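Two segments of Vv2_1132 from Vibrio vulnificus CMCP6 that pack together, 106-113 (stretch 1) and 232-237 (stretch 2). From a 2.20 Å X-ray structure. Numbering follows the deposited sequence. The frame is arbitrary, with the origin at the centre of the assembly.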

ATOM      1  N   LEU D 106       9.840   9.371 -28.752  1.00 34.99           N
ATOM      2  CA  LEU D 106       8.803   8.373 -28.922  1.00 39.22           C
ATOM      3  C   LEU D 106       9.414   7.087 -29.460  1.00 35.92           C
ATOM      4  O   LEU D 106      10.496   7.089 -30.061  1.00 24.91           O
ATOM      5  N   HIS D 107       8.685   5.981 -29.251  1.00 30.54           N
ATOM      6  CA  HIS D 107       9.166   4.662 -29.657  1.00 30.45           C
ATOM      7  C   HIS D 107       9.480   4.608 -31.143  1.00 40.06           C
ATOM      8  O   HIS D 107      10.505   4.044 -31.547  1.00 31.59           O
ATOM      9  N   THR D 108       8.597   5.171 -31.975  1.00 40.52           N
ATOM     10  CA  THR D 108       8.776   5.062 -33.419  1.00 45.32           C
ATOM     11  C   THR D 108      10.070   5.733 -33.849  1.00 39.80           C
ATOM     12  O   THR D 108      10.885   5.139 -34.564  1.00 36.84           O
ATOM     13  N   LEU D 109      10.291   6.966 -33.387  1.00 39.94           N
ATOM     14  CA  LEU D 109      11.479   7.702 -33.795  1.00 33.43           C
ATOM     15  C   LEU D 109      12.745   6.981 -33.374  1.00 34.16           C
ATOM     16  O   LEU D 109      13.780   7.103 -34.038  1.00 29.00           O
ATOM     17  N   ALA D 110      12.672   6.197 -32.296  1.00 33.55           N
ATOM     18  CA  ALA D 110      13.863   5.545 -31.766  1.00 35.21           C
ATOM     19  C   ALA D 110      14.418   4.449 -32.678  1.00 42.45           C
ATOM     20  O   ALA D 110      15.580   4.066 -32.504  1.00 46.59           O
ATOM     21  N   VAL D 111      13.639   3.925 -33.632  1.00 31.90           N
ATOM     22  CA  VAL D 111      14.116   2.820 -34.452  1.00 29.21           C
ATOM     23  C   VAL D 111      14.403   3.231 -35.893  1.00 34.01           C
ATOM     24  O   VAL D 111      15.320   2.677 -36.506  1.00 34.09           O
ATOM     25  N   ASN D 112      13.677   4.197 -36.447  1.00 34.94           N
ATOM     26  CA  ASN D 112      13.837   4.548 -37.852  1.00 41.17           C
ATOM     27  C   ASN D 112      14.377   5.955 -38.055  1.00 40.45           C
ATOM     28  O   ASN D 112      14.670   6.332 -39.198  1.00 46.59           O
ATOM     29  N   LEU D 113      14.536   6.740 -36.988  1.00 42.34           N
ATOM     30  CA  LEU D 113      15.184   8.039 -37.105  1.00 34.11           C
ATOM     31  C   LEU D 113      16.557   8.049 -36.449  1.00 32.88           C
ATOM     32  O   LEU D 113      17.559   8.268 -37.132  1.00 21.71           O
ATOM     33  N   THR D 232      -2.816   1.092 -34.671  1.00 18.80           N
ATOM     34  CA  THR D 232      -1.584   0.912 -33.901  1.00 15.32           C
ATOM     35  C   THR D 232      -0.961   2.263 -33.569  1.00 18.74           C
ATOM     36  O   THR D 232      -1.268   3.281 -34.188  1.00 19.42           O
ATOM     37  N   THR D 233      -0.043   2.251 -32.603  1.00 16.37           N
ATOM     38  CA  THR D 233       0.769   3.431 -32.342  1.00 15.67           C
ATOM     39  C   THR D 233       2.073   3.415 -33.136  1.00 23.15           C
ATOM     40  O   THR D 233       2.792   4.418 -33.140  1.00 40.59           O
ATOM     41  N   LEU D 234       2.391   2.310 -33.802  1.00 19.79           N
ATOM     42  CA  LEU D 234       3.740   2.050 -34.308  1.00 18.50           C
ATOM     43  C   LEU D 234       3.731   2.128 -35.825  1.00 25.82           C
ATOM     44  O   LEU D 234       3.194   1.237 -36.494  1.00 28.42           O
ATOM     45  N   SER D 235       4.342   3.194 -36.355  1.00 28.86           N
ATOM     46  CA  SER D 235       4.515   3.331 -37.800  1.00 27.74           C
ATOM     47  C   SER D 235       5.041   2.048 -38.416  1.00 24.62           C
ATOM     48  O   SER D 235       4.550   1.594 -39.457  1.00 29.79           O
ATOM     49  N   GLU D 236       6.018   1.427 -37.759  1.00 21.74           N
ATOM     50  CA  GLU D 236       6.674   0.250 -38.309  1.00 25.76           C
ATOM     51  C   GLU D 236       5.721  -0.924 -38.449  1.00 25.65           C
ATOM     52  O   GLU D 236       5.957  -1.801 -39.284  1.00 19.03           O
ATOM     53  N   SER D 237       4.646  -0.955 -37.661  1.00 17.80           N
ATOM     54  CA  SER D 237       3.645  -2.012 -37.797  1.00 19.63           C
ATOM     55  C   SER D 237       2.747  -1.751 -38.990  1.00 24.49           C
ATOM     56  O   SER D 237       2.415  -2.684 -39.728  1.00 29.00           O
TER

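The contact is small, 231 Å² counting both sides, and its touching residues lie at least 124 positions apart in one chain. Its plan is simple: a short helix in the first stretch sets one face against the loop and first helical turn of the second, with the backbones closest at T108 and L234, whose CA atoms are 5.9 Å apart. L106, just before the helix, stays out of reach, but its O accepts a backbone hydrogen bond from A110 N at 3.2 Å.

H107 points toward the second stretch in an m rotamer. Its CB lies 4.3 Å from L234 CD2, so the touch is made at the root of the side chain. L234, m at chi1 and t at chi2, leaves its backbone sideways, yet its end comes nearer to the helix. Its own backbone is held in place from within the stretch, L234 N donating to T232 OG1 at 3.1 Å.

T108 is the centre of the contact. Buried, in the p rotamer and pointing toward its partner, it sends CG2 into a pocket lined largely by backbone: T233 O at 3.6 Å from CG2, L234 CA at 3.9 Å and S235 N at 3.7 Å. The same CG2 approaches E236 OE2 to 3.2 Å, a snug fit of methyl against carboxylate. The hydroxyl lies on another branch and reaches a water, with T108 OG1 3.2 Å from the water oxygen in a weak hydrogen bond; that water is also hydrogen-bonded to S235 OG at 3.2 Å. One threonine thus offers a methyl for direct packing and a hydroxyl for a bridge through solvent.

L109 turns away and A110 is out of reach, as expected for positions on a helix that do not share the contacting face. The next turn brings V111 back. Its m rotamer places CG2 3.7 Å from E236 CG, an aliphatic contact with the methylene part of an acidic side chain. E236, m at chi1 and p at chi2, points toward the helix and gives up 61 Å² to it, nearly matching the 64 Å² of T108; its OE1 is hydrogen-bonded elsewhere in the structure.

N112 also points toward E236 and adds 20 Å² of covered surface, its chi1 of 33° lying between wells. L113 is again out of reach. The lesson for design is that no clear direct hydrogen bond joins the stretches: shape, a well-placed methyl and one bridging water describe the fit.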

ATOM      1  CB  LEU D 106       7.717   8.880 -29.870  1.00 43.12           C
ATOM      2  CG  LEU D 106       6.905  10.048 -29.310  1.00 45.63           C
ATOM      3  CD1 LEU D 106       7.578  11.414 -29.624  1.00 53.48           C
ATOM      4  CD2 LEU D 106       5.470   9.972 -29.811  1.00 25.92           C
ATOM      5  CB  HIS D 107       8.128   3.593 -29.322  1.00 29.15           C
ATOM      6  CG  HIS D 107       8.143   3.163 -27.891  1.00 23.82           C
ATOM      7  ND1 HIS D 107       7.760   3.993 -26.861  1.00 28.88           N
ATOM      8  CD2 HIS D 107       8.498   1.989 -27.319  1.00 25.99           C
ATOM      9  CE1 HIS D 107       7.869   3.346 -25.714  1.00 24.59           C
ATOM     10  NE2 HIS D 107       8.315   2.126 -25.965  1.00 23.46           N
ATOM     11  CB  THR D 108       7.580   5.674 -34.152  1.00 53.25           C
ATOM     12  OG1 THR D 108       7.465   7.061 -33.807  1.00 58.32           O
ATOM     13  CG2 THR D 108       6.297   4.971 -33.745  1.00 56.95           C
ATOM     14  CB  LEU D 109      11.442   9.111 -33.204  1.00 37.18           C
ATOM     15  CG  LEU D 109      10.337  10.050 -33.697  1.00 29.61           C
ATOM     16  CD1 LEU D 109      10.481  11.411 -33.046  1.00 28.77           C
ATOM     17  CD2 LEU D 109      10.399  10.164 -35.216  1.00 25.64           C
ATOM     18  CB  ALA D 110      13.561   4.965 -30.383  1.00 22.81           C
ATOM     19  CB  VAL D 111      13.158   1.604 -34.411  1.00 36.32           C
ATOM     20  CG1 VAL D 111      12.688   1.332 -32.998  1.00 34.52           C
ATOM     21  CG2 VAL D 111      11.966   1.786 -35.329  1.00 41.03           C
ATOM     22  CB  ASN D 112      12.502   4.389 -38.586  1.00 49.08           C
ATOM     23  CG  ASN D 112      11.321   4.719 -37.699  1.00 59.95           C
ATOM     24  OD1 ASN D 112      11.242   5.823 -37.146  1.00 64.86           O
ATOM     25  ND2 ASN D 112      10.405   3.755 -37.533  1.00 56.14           N
ATOM     26  CB  LEU D 113      14.304   9.149 -36.511  1.00 42.28           C
ATOM     27  CG  LEU D 113      14.850  10.557 -36.780  1.00 39.51           C
ATOM     28  CD1 LEU D 113      14.665  10.911 -38.243  1.00 30.23           C
ATOM     29  CD2 LEU D 113      14.182  11.598 -35.887  1.00 35.10           C
ATOM     30  CB  THR D 232      -0.554   0.061 -34.650  1.00 22.52           C
ATOM     31  OG1 THR D 232       0.576  -0.171 -33.807  1.00 21.38           O
ATOM     32  CG2 THR D 232      -0.065   0.800 -35.873  1.00 26.94           C
ATOM     33  CB  THR D 233       1.087   3.549 -30.851  1.00 21.88           C
ATOM     34  OG1 THR D 233       1.611   2.288 -30.373  1.00 21.42           O
ATOM     35  CG2 THR D 233      -0.181   3.934 -30.036  1.00 13.96           C
ATOM     36  CB  LEU D 234       4.246   0.690 -33.830  1.00 17.03           C
ATOM     37  CG  LEU D 234       4.222   0.553 -32.309  1.00 25.37           C
ATOM     38  CD1 LEU D 234       4.561  -0.837 -31.875  1.00 21.62           C
ATOM     39  CD2 LEU D 234       5.182   1.566 -31.668  1.00 36.50           C
ATOM     40  CB  SER D 235       5.461   4.499 -38.103  1.00 22.50           C
ATOM     41  OG  SER D 235       4.726   5.707 -38.132  1.00 24.73           O
ATOM     42  CB  GLU D 236       7.874  -0.134 -37.435  1.00 22.50           C
ATOM     43  CG  GLU D 236       8.658   1.086 -36.873  1.00 38.69           C
ATOM     44  CD  GLU D 236       7.971   1.757 -35.670  1.00 34.98           C
ATOM     45  OE1 GLU D 236       7.834   1.123 -34.615  1.00 32.20           O
ATOM     46  OE2 GLU D 236       7.521   2.914 -35.802  1.00 42.88           O
ATOM     47  CB  SER D 237       2.786  -2.119 -36.536  1.00 17.25           C
ATOM     48  OG  SER D 237       3.460  -2.853 -35.557  1.00 32.29           O
TER
HETATM   49  O   HOH W   1       7.128   7.444 -37.011  1.00 31.83           O